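Local atomic coordinates of RabGDI protein (Plasmodium falciparum 3D7, PDB entry 3P1W), a protein that probably binds GDP-bound Rab GTPases as a dissociation inhibitor, keeping them from releasing their nucleotide. Residues P93-V98 with N364-Q369; L118-S123 with T343-I348; F248-Y253 with H370-K375; N335-T340 with E400-I405. All coordinates share one frame; numbering follows the deposited sequence.

Interaction 1 (P93-V98 with N364-Q369); sequences PKFILV and NLVSFQ
Pro93 and Asn364 mark the closest approach of the two backbones, their CA atoms 7.3 Å apart, so 93-98 and 364-369 do not pair as strands and meet through the side chains of Asn364, Phe95 and Val366 and through backbone carbonyls. From Asn364 the strand 361-367 runs on toward Ser367, while the other segment leaves Pro93 and enters the short strand 96-97 only after Phe95. The amide nitrogen of Asn364 gives a hydrogen bond to the carbonyl of Pro93, ND2 to O 3.0 Å; the bond is bent, 136° at the hydrogen, and the donor stands well above the carbonyl plane, although Pro93 O lies close to the plane of the amide. ND2 is also bonded to Ser437 O, and these two carbonyls would together hold the amide in its rotation. Both segments belong to one large mixed sheet of the GDI fold, in which 96-97 pairs with 248-251 and 361-367 lies between 346-350 and 378-385. The Phe95 ring stacks on the Asn364 amide, planes 24° apart, with CG of Asn364 3.3 Å from Phe95 CE2 and displaced toward the ring's rim. Phe95 CG is anti to the carbonyl carbon (chi1 -59°). At the ring edge CE1 meets Val366 CG1 at 3.7 Å, and Leu365 O lies near the ring plane beyond CZ. Tyr250 adds an edge-to-face ring contact to Phe95.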
loop_
_atom_site.group_PDB
_atom_site.type_symbol
_atom_site.label_atom_id
_atom_site.label_comp_id
_atom_site.label_asym_id
_atom_site.label_seq_id
_atom_site.Cartn_x
_atom_site.Cartn_y
_atom_site.Cartn_z
ATOM N N PRO A 93 -2.831 6.647 -1.752
ATOM C CA PRO A 93 -1.698 6.907 -0.875
ATOM C C PRO A 93 -1.449 5.681 -0.025
ATOM O O PRO A 93 -2.292 5.293 0.826
ATOM C CB PRO A 93 -2.149 8.091 -0.023
ATOM C CG PRO A 93 -3.666 8.015 0.017
ATOM C CD PRO A 93 -4.059 7.351 -1.315
ATOM N N LYS A 94 -0.356 5.014 -0.300
ATOM C CA LYS A 94 0.056 3.895 0.530
ATOM C C LYS A 94 1.383 4.238 1.195
ATOM O O LYS A 94 2.365 4.575 0.519
ATOM C CB LYS A 94 0.182 2.638 -0.306
ATOM C CG LYS A 94 -1.177 2.000 -0.665
ATOM C CD LYS A 94 -1.076 0.952 -1.719
ATOM C CE LYS A 94 -2.445 0.304 -2.031
ATOM N NZ LYS A 94 -2.901 -0.793 -1.099
ATOM N N PHE A 95 1.433 4.094 2.500
ATOM C CA PHE A 95 2.702 4.252 3.197
ATOM C C PHE A 95 3.618 3.018 3.071
ATOM O O PHE A 95 3.188 1.914 2.768
ATOM C CB PHE A 95 2.459 4.570 4.670
ATOM C CG PHE A 95 1.673 5.808 4.932
ATOM C CD1 PHE A 95 1.775 6.930 4.136
ATOM C CD2 PHE A 95 0.869 5.883 6.059
ATOM C CE1 PHE A 95 1.074 8.086 4.444
ATOM C CE2 PHE A 95 0.166 7.037 6.347
ATOM C CZ PHE A 95 0.281 8.138 5.542
ATOM N N ILE A 96 4.911 3.226 3.297
ATOM C CA ILE A 96 5.929 2.214 2.991
ATOM C C ILE A 96 6.677 1.809 4.261
ATOM O O ILE A 96 7.207 2.661 4.981
ATOM C CB ILE A 96 6.871 2.819 1.941
ATOM C CG1 ILE A 96 6.094 3.061 0.640
ATOM C CG2 ILE A 96 8.119 1.944 1.697
ATOM C CD1 ILE A 96 6.720 4.126 -0.239
ATOM N N LEU A 97 6.692 0.512 4.552
ATOM C CA LEU A 97 7.370 -0.007 5.729
ATOM C C LEU A 97 8.894 0.113 5.544
ATOM O O LEU A 97 9.448 -0.369 4.543
ATOM C CB LEU A 97 6.958 -1.466 5.973
ATOM C CG LEU A 97 7.418 -2.129 7.283
ATOM C CD1 LEU A 97 6.758 -1.514 8.537
ATOM C CD2 LEU A 97 7.163 -3.644 7.254
ATOM N N VAL A 98 9.548 0.787 6.488
ATOM C CA VAL A 98 11.009 1.029 6.419
ATOM C C VAL A 98 11.786 -0.255 6.129
ATOM O O VAL A 98 12.693 -0.252 5.308
ATOM C CB VAL A 98 11.525 1.699 7.692
ATOM C CG1 VAL A 98 13.097 1.731 7.719
ATOM C CG2 VAL A 98 10.969 3.087 7.784
ATOM N N ASN A 364 -5.387 6.859 5.971
ATOM C CA ASN A 364 -4.106 7.575 5.960
ATOM C C ASN A 364 -4.333 9.064 6.041
ATOM O O ASN A 364 -5.312 9.561 5.520
ATOM C CB ASN A 364 -3.311 7.229 4.727
ATOM C CG ASN A 364 -2.607 5.910 4.875
ATOM O OD1 ASN A 364 -2.515 5.365 5.992
ATOM N ND2 ASN A 364 -2.109 5.373 3.773
ATOM N N LEU A 365 -3.431 9.765 6.717
ATOM C CA LEU A 365 -3.541 11.196 6.882
ATOM C C LEU A 365 -2.191 11.783 6.469
ATOM O O LEU A 365 -1.148 11.317 6.957
ATOM C CB LEU A 365 -3.873 11.534 8.351
ATOM C CG LEU A 365 -4.005 12.963 8.847
ATOM C CD1 LEU A 365 -2.672 13.702 8.930
ATOM C CD2 LEU A 365 -5.031 13.785 8.044
ATOM N N VAL A 366 -2.241 12.781 5.572
ATOM C CA VAL A 366 -1.086 13.539 5.150
ATOM C C VAL A 366 -1.419 15.015 5.015
ATOM O O VAL A 366 -2.585 15.410 4.989
ATOM C CB VAL A 366 -0.514 12.975 3.845
ATOM C CG1 VAL A 366 0.197 11.623 4.105
ATOM C CG2 VAL A 366 -1.632 12.824 2.826
ATOM N N SER A 367 -0.381 15.845 4.975
ATOM C CA SER A 367 -0.590 17.281 5.084
ATOM C C SER A 367 0.580 18.050 4.490
ATOM O O SER A 367 1.335 17.515 3.674
ATOM C CB SER A 367 -0.790 17.644 6.573
ATOM O OG SER A 367 0.387 17.386 7.321
ATOM N N PHE A 368 0.719 19.314 4.896
ATOM C CA PHE A 368 1.844 20.141 4.498
ATOM C C PHE A 368 3.195 19.510 4.858
ATOM O O PHE A 368 4.183 19.731 4.153
ATOM C CB PHE A 368 1.720 21.509 5.144
ATOM C CG PHE A 368 2.862 22.436 4.828
ATOM C CD1 PHE A 368 2.992 22.987 3.554
ATOM C CD2 PHE A 368 3.806 22.757 5.800
ATOM C CE1 PHE A 368 4.046 23.850 3.260
ATOM C CE2 PHE A 368 4.865 23.612 5.509
ATOM C CZ PHE A 368 4.984 24.159 4.244
ATOM N N GLN A 369 3.243 18.721 5.932
ATOM C CA GLN A 369 4.485 18.015 6.304
ATOM C C GLN A 369 5.104 17.273 5.120
ATOM O O GLN A 369 6.314 17.372 4.884
ATOM C CB GLN A 369 4.240 17.046 7.476
ATOM C CG GLN A 369 5.468 16.217 7.884
ATOM C CD GLN A 369 5.135 14.830 8.422
ATOM O OE1 GLN A 369 3.979 14.503 8.686
ATOM N NE2 GLN A 369 6.173 13.994 8.568
#

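Interaction 2 (L118-S123 with T343-I348); sequences LVVEGS and TNSCQI
Ser345 OG is gripped by two groups: Glu121 N donates to it at 3.0 Å, with 149° at the hydrogen, and a second hydrogen bond joins it to Gln369 OE1. The hydroxyl is placed for this by a chi1 of 53°, which sets OG between the backbone N and the carbonyl carbon of Ser345. The carbonyl oxygen of the same residue receives weak bonds from the amides of Glu121 and Gly122. The Glu121 carboxylate adds a bond in the other direction. Its side chain, extended beyond CG, lies alongside that of Asn344, both pointing the same way, and OE1 accepts a nearly straight bond from Asn344 N, 2.9 Å and 172°, the donor standing above the carboxylate plane. Apolar atoms fill in around these bonds: Thr343 CG2 rests 4.0 Å from Glu121 CB, and Val120 CG1, anti to its backbone N, packs on Cys346 CA at 3.6 Å. Beyond the loop the chains settle into a parallel bridge of Ser123 with Gln347, where Gln347 N donates to Gly122 O at 3.1 Å; the same carbonyl also takes a CA-H...O contact from Cys346. OE1 of Gln347 is hydrogen-bonded to the hydroxyl of Ser437. The contact thus opens the parallel pairing of strand 117-129 with 346-350. Strand 117-129 pairs antiparallel with 248-251 at Leu118 and Val120 and also with 138-142, while 361-367 flanks 346-350, again antiparallel.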
loop_
_atom_site.group_PDB
_atom_site.type_symbol
_atom_site.label_atom_id
_atom_site.label_comp_id
_atom_site.label_asym_id
_atom_site.label_seq_id
_atom_site.Cartn_x
_atom_site.Cartn_y
_atom_site.Cartn_z
ATOM N N LEU A 118 10.089 11.161 4.353
ATOM C CA LEU A 118 9.751 11.668 5.663
ATOM C C LEU A 118 8.910 10.641 6.406
ATOM O O LEU A 118 8.036 9.992 5.808
ATOM C CB LEU A 118 9.001 12.990 5.531
ATOM C CG LEU A 118 9.856 14.103 4.904
ATOM C CD1 LEU A 118 9.001 15.211 4.310
ATOM C CD2 LEU A 118 10.815 14.644 5.973
ATOM N N VAL A 119 9.186 10.485 7.696
ATOM C CA VAL A 119 8.489 9.492 8.514
ATOM C C VAL A 119 7.042 9.893 8.698
ATOM O O VAL A 119 6.707 11.079 8.808
ATOM C CB VAL A 119 9.193 9.293 9.903
ATOM C CG1 VAL A 119 9.023 10.527 10.795
ATOM C CG2 VAL A 119 8.675 8.064 10.622
ATOM N N VAL A 120 6.178 8.889 8.716
ATOM C CA VAL A 120 4.806 9.067 9.085
ATOM C C VAL A 120 4.761 9.190 10.591
ATOM O O VAL A 120 5.334 8.376 11.296
ATOM C CB VAL A 120 3.955 7.882 8.594
ATOM C CG1 VAL A 120 2.530 7.942 9.145
ATOM C CG2 VAL A 120 3.921 7.899 7.037
ATOM N N GLU A 121 4.091 10.217 11.086
ATOM C CA GLU A 121 4.287 10.623 12.485
ATOM C C GLU A 121 3.618 9.718 13.504
ATOM O O GLU A 121 4.018 9.719 14.674
ATOM C CB GLU A 121 3.871 12.079 12.707
ATOM C CG GLU A 121 4.786 13.059 11.998
ATOM C CD GLU A 121 4.565 14.508 12.407
ATOM O OE1 GLU A 121 3.516 14.854 12.993
ATOM O OE2 GLU A 121 5.459 15.321 12.123
ATOM N N GLY A 122 2.621 8.940 13.094
ATOM C CA GLY A 122 2.019 8.009 14.017
ATOM C C GLY A 122 1.268 6.862 13.401
ATOM O O GLY A 122 0.822 6.931 12.267
ATOM N N SER A 123 1.156 5.803 14.183
ATOM C CA SER A 123 0.452 4.588 13.793
ATOM C C SER A 123 -0.583 4.311 14.862
ATOM O O SER A 123 -0.228 4.255 16.056
ATOM C CB SER A 123 1.427 3.421 13.763
ATOM O OG SER A 123 2.637 3.756 13.102
ATOM N N THR A 343 -1.038 14.824 15.053
ATOM C CA THR A 343 -0.026 14.378 14.074
ATOM C C THR A 343 -0.268 14.964 12.683
ATOM O O THR A 343 -1.417 15.184 12.273
ATOM C CB THR A 343 0.069 12.849 13.970
ATOM O OG1 THR A 343 -1.250 12.279 13.823
ATOM C CG2 THR A 343 0.789 12.281 15.214
ATOM N N ASN A 344 0.824 15.232 11.976
ATOM C CA ASN A 344 0.766 15.816 10.624
ATOM C C ASN A 344 0.697 14.743 9.545
ATOM O O ASN A 344 0.456 15.039 8.364
ATOM C CB ASN A 344 1.964 16.732 10.392
ATOM C CG ASN A 344 1.880 18.000 11.199
ATOM O OD1 ASN A 344 0.820 18.609 11.286
ATOM N ND2 ASN A 344 2.984 18.398 11.806
ATOM N N SER A 345 0.958 13.511 9.956
ATOM C CA SER A 345 0.725 12.355 9.140
ATOM C C SER A 345 0.471 11.159 10.063
ATOM O O SER A 345 1.064 11.039 11.155
ATOM C CB SER A 345 1.907 12.103 8.208
ATOM O OG SER A 345 3.121 12.045 8.938
ATOM N N CYS A 346 -0.443 10.288 9.670
ATOM C CA CYS A 346 -0.679 9.084 10.450
ATOM C C CYS A 346 -1.426 8.038 9.635
ATOM O O CYS A 346 -1.942 8.327 8.559
ATOM C CB CYS A 346 -1.426 9.380 11.788
ATOM S SG CYS A 346 -3.095 9.946 11.653
ATOM N N GLN A 347 -1.387 6.811 10.146
ATOM C CA GLN A 347 -2.105 5.650 9.625
ATOM C C GLN A 347 -3.008 5.113 10.747
ATOM O O GLN A 347 -2.566 4.999 11.914
ATOM C CB GLN A 347 -1.117 4.558 9.215
ATOM C CG GLN A 347 -1.765 3.263 8.647
ATOM C CD GLN A 347 -0.724 2.294 8.085
ATOM O OE1 GLN A 347 -0.959 1.592 7.096
ATOM N NE2 GLN A 347 0.438 2.284 8.697
ATOM N N ILE A 348 -4.258 4.818 10.410
ATOM C CA ILE A 348 -5.195 4.175 11.308
ATOM C C ILE A 348 -5.666 2.888 10.676
ATOM O O ILE A 348 -6.167 2.894 9.555
ATOM C CB ILE A 348 -6.430 5.066 11.605
ATOM C CG1 ILE A 348 -6.032 6.428 12.201
ATOM C CG2 ILE A 348 -7.431 4.358 12.520
ATOM C CD1 ILE A 348 -7.164 7.459 12.148
#

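Interaction 3 (F248-Y253 with H370-K375); sequences FIYPLY and HGVTLK
Tyr250 and His370 form the aromatic core of this contact, a T-shaped pair with ring centroids 5.2 Å apart and planes at 70°. The edge of the tyrosine points at a face of the imidazole, CD2 of Tyr250 lying 3.5 Å from CD2 of His370. The histidine in turn presents an edge to the backbone, its CD2 3.2 Å from Tyr250 O, which lies near the imidazole plane. Both rings have polar partners farther out: Tyr250 OH is bonded to Asp90, and His370 NE2 to Leu118 O.

One backbone hydrogen bond joins the segments, short at 2.6 Å, from Tyr253 N to His370 O with 160° at the hydrogen.

Van der Waals contacts complete the interface. CD1 of Leu252 is 3.6 Å from His370 C, while Val372 CG1 touches Tyr253 C at 3.7 Å and forms an apolar side-chain pair with Tyr250 CE2. Gly371, with positive phi, lies against Tyr253, its O near the plane of that ring.

In this GDI-family fold strand 248-251 runs between 96-97 and 117-129 in the large mixed sheet, and the T-shaped Tyr250-His370 pair packs the loop connecting strands 361-367 and 378-385 onto its end.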
loop_
_atom_site.group_PDB
_atom_site.type_symbol
_atom_site.label_atom_id
_atom_site.label_comp_id
_atom_site.label_asym_id
_atom_site.label_seq_id
_atom_site.Cartn_x
_atom_site.Cartn_y
_atom_site.Cartn_z
ATOM N N PHE A 248 6.885 3.598 9.275
ATOM C CA PHE A 248 6.451 3.914 7.907
ATOM C C PHE A 248 6.999 5.244 7.416
ATOM O O PHE A 248 7.119 6.202 8.195
ATOM C CB PHE A 248 4.913 3.955 7.793
ATOM C CG PHE A 248 4.257 2.673 8.163
ATOM C CD1 PHE A 248 4.136 1.646 7.238
ATOM C CD2 PHE A 248 3.782 2.478 9.450
ATOM C CE1 PHE A 248 3.555 0.428 7.612
ATOM C CE2 PHE A 248 3.188 1.266 9.816
ATOM C CZ PHE A 248 3.071 0.259 8.898
ATOM N N ILE A 249 7.297 5.282 6.114
ATOM C CA ILE A 249 7.716 6.498 5.419
ATOM C C ILE A 249 6.866 6.757 4.196
ATOM O O ILE A 249 6.159 5.864 3.694
ATOM C CB ILE A 249 9.212 6.463 5.005
ATOM C CG1 ILE A 249 9.526 5.248 4.117
ATOM C CG2 ILE A 249 10.078 6.482 6.265
ATOM C CD1 ILE A 249 11.007 5.201 3.631
ATOM N N TYR A 250 6.968 7.996 3.712
ATOM C CA TYR A 250 6.222 8.463 2.559
ATOM C C TYR A 250 7.036 9.607 1.960
ATOM O O TYR A 250 7.677 10.363 2.697
ATOM C CB TYR A 250 4.857 8.953 3.028
ATOM C CG TYR A 250 3.817 9.360 1.999
ATOM C CD1 TYR A 250 3.182 8.425 1.185
ATOM C CD2 TYR A 250 3.377 10.673 1.937
ATOM C CE1 TYR A 250 2.195 8.822 0.313
ATOM C CE2 TYR A 250 2.392 11.069 1.069
ATOM C CZ TYR A 250 1.814 10.159 0.258
ATOM O OH TYR A 250 0.816 10.612 -0.591
ATOM N N PRO A 251 7.091 9.689 0.629
ATOM C CA PRO A 251 7.954 10.698 0.036
ATOM C C PRO A 251 7.391 12.091 0.135
ATOM O O PRO A 251 6.187 12.271 0.082
ATOM C CB PRO A 251 8.036 10.302 -1.441
ATOM C CG PRO A 251 7.356 9.013 -1.582
ATOM C CD PRO A 251 6.499 8.793 -0.371
ATOM N N LEU A 252 8.278 13.072 0.243
ATOM C CA LEU A 252 7.888 14.450 0.098
ATOM C C LEU A 252 7.205 14.614 -1.264
ATOM O O LEU A 252 7.728 14.175 -2.298
ATOM C CB LEU A 252 9.117 15.365 0.229
ATOM C CG LEU A 252 8.915 16.873 0.204
ATOM C CD1 LEU A 252 8.017 17.298 1.344
ATOM C CD2 LEU A 252 10.261 17.597 0.288
ATOM N N TYR A 253 6.026 15.236 -1.259
ATOM C CA TYR A 253 5.213 15.450 -2.463
ATOM C C TYR A 253 4.446 14.203 -2.894
ATOM O O TYR A 253 3.732 14.229 -3.900
ATOM C CB TYR A 253 6.038 15.986 -3.653
ATOM C CG TYR A 253 6.918 17.140 -3.303
ATOM C CD1 TYR A 253 6.395 18.285 -2.709
ATOM C CD2 TYR A 253 8.289 17.097 -3.555
ATOM C CE1 TYR A 253 7.217 19.351 -2.371
ATOM C CE2 TYR A 253 9.115 18.161 -3.225
ATOM C CZ TYR A 253 8.573 19.279 -2.635
ATOM O OH TYR A 253 9.382 20.342 -2.304
ATOM N N HIS A 370 4.283 16.526 4.380
ATOM C CA HIS A 370 4.755 15.781 3.198
ATOM C C HIS A 370 4.567 16.529 1.864
ATOM O O HIS A 370 4.642 15.928 0.798
ATOM C CB HIS A 370 4.066 14.406 3.118
ATOM C CG HIS A 370 4.613 13.400 4.079
ATOM N ND1 HIS A 370 4.131 13.254 5.365
ATOM C CD2 HIS A 370 5.621 12.506 3.952
ATOM C CE1 HIS A 370 4.818 12.306 5.981
ATOM N NE2 HIS A 370 5.735 11.842 5.151
ATOM N N GLY A 371 4.314 17.832 1.920
ATOM C CA GLY A 371 4.169 18.644 0.715
ATOM C C GLY A 371 2.997 18.285 -0.176
ATOM O O GLY A 371 3.076 18.437 -1.409
ATOM N N VAL A 372 1.913 17.791 0.429
ATOM C CA VAL A 372 0.787 17.313 -0.368
ATOM C C VAL A 372 -0.473 18.192 -0.248
ATOM O O VAL A 372 -1.367 18.076 -1.086
ATOM C CB VAL A 372 0.479 15.816 -0.071
ATOM C CG1 VAL A 372 1.637 14.932 -0.529
ATOM C CG2 VAL A 372 0.180 15.591 1.363
ATOM N N THR A 373 -0.540 19.047 0.784
ATOM C CA THR A 373 -1.630 20.003 0.949
ATOM C C THR A 373 -1.108 21.390 1.341
ATOM O O THR A 373 0.027 21.545 1.791
ATOM C CB THR A 373 -2.639 19.552 2.052
ATOM O OG1 THR A 373 -2.032 19.683 3.350
ATOM C CG2 THR A 373 -3.093 18.110 1.842
ATOM N N LEU A 374 -1.973 22.391 1.195
ATOM C CA LEU A 374 -1.747 23.733 1.714
ATOM C C LEU A 374 -1.499 23.692 3.213
ATOM O O LEU A 374 -2.131 22.905 3.923
ATOM C CB LEU A 374 -2.995 24.587 1.456
ATOM C CG LEU A 374 -2.879 26.067 1.746
ATOM C CD1 LEU A 374 -1.999 26.695 0.664
ATOM C CD2 LEU A 374 -4.259 26.714 1.783
ATOM N N LYS A 375 -0.595 24.546 3.709
ATOM C CA LYS A 375 -0.339 24.588 5.140
ATOM C C LYS A 375 -1.655 24.924 5.832
ATOM O O LYS A 375 -2.359 25.862 5.421
ATOM C CB LYS A 375 0.756 25.627 5.491
ATOM C CG LYS A 375 1.290 25.504 6.917
ATOM C CD LYS A 375 2.339 26.581 7.225
#

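Interaction 4 (N335-T340 with E400-I405); sequences NPIPET and ELLGTI
Ile337 and Leu402 lie side by side and point the same way, with Ile337 CD1 3.8 Å from Leu402 CD2 and CG1 of Ile337 almost as close to that methyl. The other branch, CG2, sits anti to the backbone N of Ile337 and rests on Leu401 O at 3.6 Å. Pro338 touches the backbone through CD, 3.5 Å from Leu401 O and also near Leu402 O. Gly403, the residue that leaves the helical path with positive phi, lies beside Pro338 CG, to which its N and CA are nearest.

Where the carbonyls and amides of the two loops face one another, water mediates. One water donates to Pro338 O and, at 2.6 Å, to Leu401 O; another donates to Thr404 O and accepts a weak bond from Asn335 N. Within 335-340 a type II turn from Ile337 to Thr340 is tied by the threonine hydroxyl, whose OG1 donates to Ile337 O at 2.6 Å.

The contact joins the loop after strand 320-333 to the loop that leads from helix 396-400 to strand 405-418. Ile337 and Leu402 both pack onto Ile363 of strand 361-367, and Leu402 also reaches strands 320-333 and 378-385.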
loop_
_atom_site.group_PDB
_atom_site.type_symbol
_atom_site.label_atom_id
_atom_site.label_comp_id
_atom_site.label_asym_id
_atom_site.label_seq_id
_atom_site.Cartn_x
_atom_site.Cartn_y
_atom_site.Cartn_z
ATOM N N ASN A 335 -8.229 20.474 10.261
ATOM C CA ASN A 335 -7.388 20.189 11.427
ATOM C C ASN A 335 -6.954 18.733 11.419
ATOM O O ASN A 335 -7.546 17.932 10.690
ATOM C CB ASN A 335 -8.173 20.463 12.702
ATOM C CG ASN A 335 -8.316 21.945 12.985
ATOM O OD1 ASN A 335 -7.312 22.662 13.188
ATOM N ND2 ASN A 335 -9.554 22.427 12.971
ATOM N N PRO A 336 -5.935 18.378 12.233
ATOM C CA PRO A 336 -5.599 16.958 12.347
ATOM C C PRO A 336 -6.778 16.094 12.794
ATOM O O PRO A 336 -7.744 16.593 13.395
ATOM C CB PRO A 336 -4.499 16.932 13.424
ATOM C CG PRO A 336 -3.924 18.338 13.425
ATOM C CD PRO A 336 -5.111 19.217 13.137
ATOM N N ILE A 337 -6.698 14.800 12.519
ATOM C CA ILE A 337 -7.695 13.844 12.985
ATOM C C ILE A 337 -7.758 13.877 14.528
ATOM O O ILE A 337 -6.731 13.685 15.185
ATOM C CB ILE A 337 -7.384 12.411 12.522
ATOM C CG1 ILE A 337 -7.506 12.295 10.980
ATOM C CG2 ILE A 337 -8.317 11.405 13.168
ATOM C CD1 ILE A 337 -7.049 10.940 10.427
ATOM N N PRO A 338 -8.960 14.071 15.101
ATOM C CA PRO A 338 -9.052 14.056 16.573
ATOM C C PRO A 338 -8.448 12.775 17.176
ATOM O O PRO A 338 -8.544 11.692 16.573
ATOM C CB PRO A 338 -10.558 14.165 16.825
ATOM C CG PRO A 338 -11.046 14.961 15.627
ATOM C CD PRO A 338 -10.250 14.404 14.480
ATOM N N GLU A 339 -7.774 12.915 18.320
ATOM C CA GLU A 339 -7.225 11.767 19.052
ATOM C C GLU A 339 -6.033 11.068 18.355
ATOM O O GLU A 339 -5.760 9.876 18.587
ATOM C CB GLU A 339 -8.323 10.740 19.387
ATOM C CG GLU A 339 -9.665 11.334 19.912
ATOM C CD GLU A 339 -9.529 12.303 21.116
ATOM O OE1 GLU A 339 -8.647 12.099 21.978
ATOM O OE2 GLU A 339 -10.345 13.258 21.212
ATOM N N THR A 340 -5.320 11.804 17.506
ATOM C CA THR A 340 -4.082 11.314 16.923
ATOM C C THR A 340 -2.944 12.267 17.302
ATOM O O THR A 340 -1.958 12.396 16.577
ATOM C CB THR A 340 -4.182 11.182 15.394
ATOM O OG1 THR A 340 -4.457 12.457 14.827
ATOM C CG2 THR A 340 -5.280 10.226 15.029
ATOM N N GLU A 400 -16.659 9.346 10.594
ATOM C CA GLU A 400 -16.967 10.034 11.864
ATOM C C GLU A 400 -15.755 10.265 12.748
ATOM O O GLU A 400 -15.818 11.089 13.662
ATOM C CB GLU A 400 -18.041 9.281 12.667
ATOM C CG GLU A 400 -19.378 9.279 12.009
ATOM C CD GLU A 400 -20.429 8.456 12.788
ATOM O OE1 GLU A 400 -20.135 7.938 13.892
ATOM O OE2 GLU A 400 -21.539 8.301 12.249
ATOM N N LEU A 401 -14.663 9.534 12.502
ATOM C CA LEU A 401 -13.439 9.732 13.248
ATOM C C LEU A 401 -12.703 11.021 12.902
ATOM O O LEU A 401 -11.837 11.440 13.661
ATOM C CB LEU A 401 -12.480 8.556 13.043
ATOM C CG LEU A 401 -12.966 7.183 13.470
ATOM C CD1 LEU A 401 -11.993 6.122 12.943
ATOM C CD2 LEU A 401 -13.085 7.159 15.028
ATOM N N LEU A 402 -13.034 11.649 11.764
ATOM C CA LEU A 402 -12.134 12.653 11.153
ATOM C C LEU A 402 -12.337 14.109 11.587
ATOM O O LEU A 402 -11.558 14.980 11.202
ATOM C CB LEU A 402 -12.276 12.593 9.631
ATOM C CG LEU A 402 -12.038 11.236 8.955
ATOM C CD1 LEU A 402 -12.172 11.367 7.418
ATOM C CD2 LEU A 402 -10.658 10.642 9.370
ATOM N N GLY A 403 -13.378 14.364 12.375
ATOM C CA GLY A 403 -13.769 15.713 12.716
ATOM C C GLY A 403 -14.474 16.342 11.537
ATOM O O GLY A 403 -15.076 15.646 10.707
ATOM N N THR A 404 -14.399 17.663 11.456
ATOM C CA THR A 404 -15.098 18.387 10.412
ATOM C C THR A 404 -14.448 18.150 9.063
ATOM O O THR A 404 -13.257 18.411 8.883
ATOM C CB THR A 404 -15.106 19.885 10.713
ATOM O OG1 THR A 404 -15.812 20.084 11.941
ATOM C CG2 THR A 404 -15.809 20.641 9.589
ATOM N N ILE A 405 -15.227 17.628 8.124
ATOM C CA ILE A 405 -14.735 17.370 6.783
ATOM C C ILE A 405 -15.179 18.488 5.857
ATOM O O ILE A 405 -16.374 18.749 5.722
ATOM C CB ILE A 405 -15.249 16.006 6.230
ATOM C CG1 ILE A 405 -14.766 14.857 7.131
ATOM C CG2 ILE A 405 -14.830 15.820 4.748
ATOM C CD1 ILE A 405 -15.562 13.535 6.976
HETATM O O HOH W 1 -11.351 19.296 10.507
HETATM O O HOH W 2 -10.271 17.220 11.845
HETATM O O HOH W 3 -10.919 10.503 15.960
#

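In the fold
From the N terminus, the chain first reaches 93-98, whose partner 364-369 closes a loop of 265 residues. Interaction 2 is nested within it: 118-123 meets 343-348, and the strand 346-350 there leads into 361-367. Interaction 3, between 248-253 and 370-375, crosses both, as its first segment falls inside their loops and its second beyond them. Interaction 4, from 335-340 to 400-405, crosses all three. Interactions 1, 2 and 3 cluster, centres 6 to 10 Å apart, round strands 96-97, 248-251, 117-129, 346-350 and 361-367 of one mixed sheet; only interaction 2 is itself a strand pairing. Interaction 4 lies farther out, touching interaction 1 through Ile337 and interaction 2 through Pro336, Ile337 and Thr340.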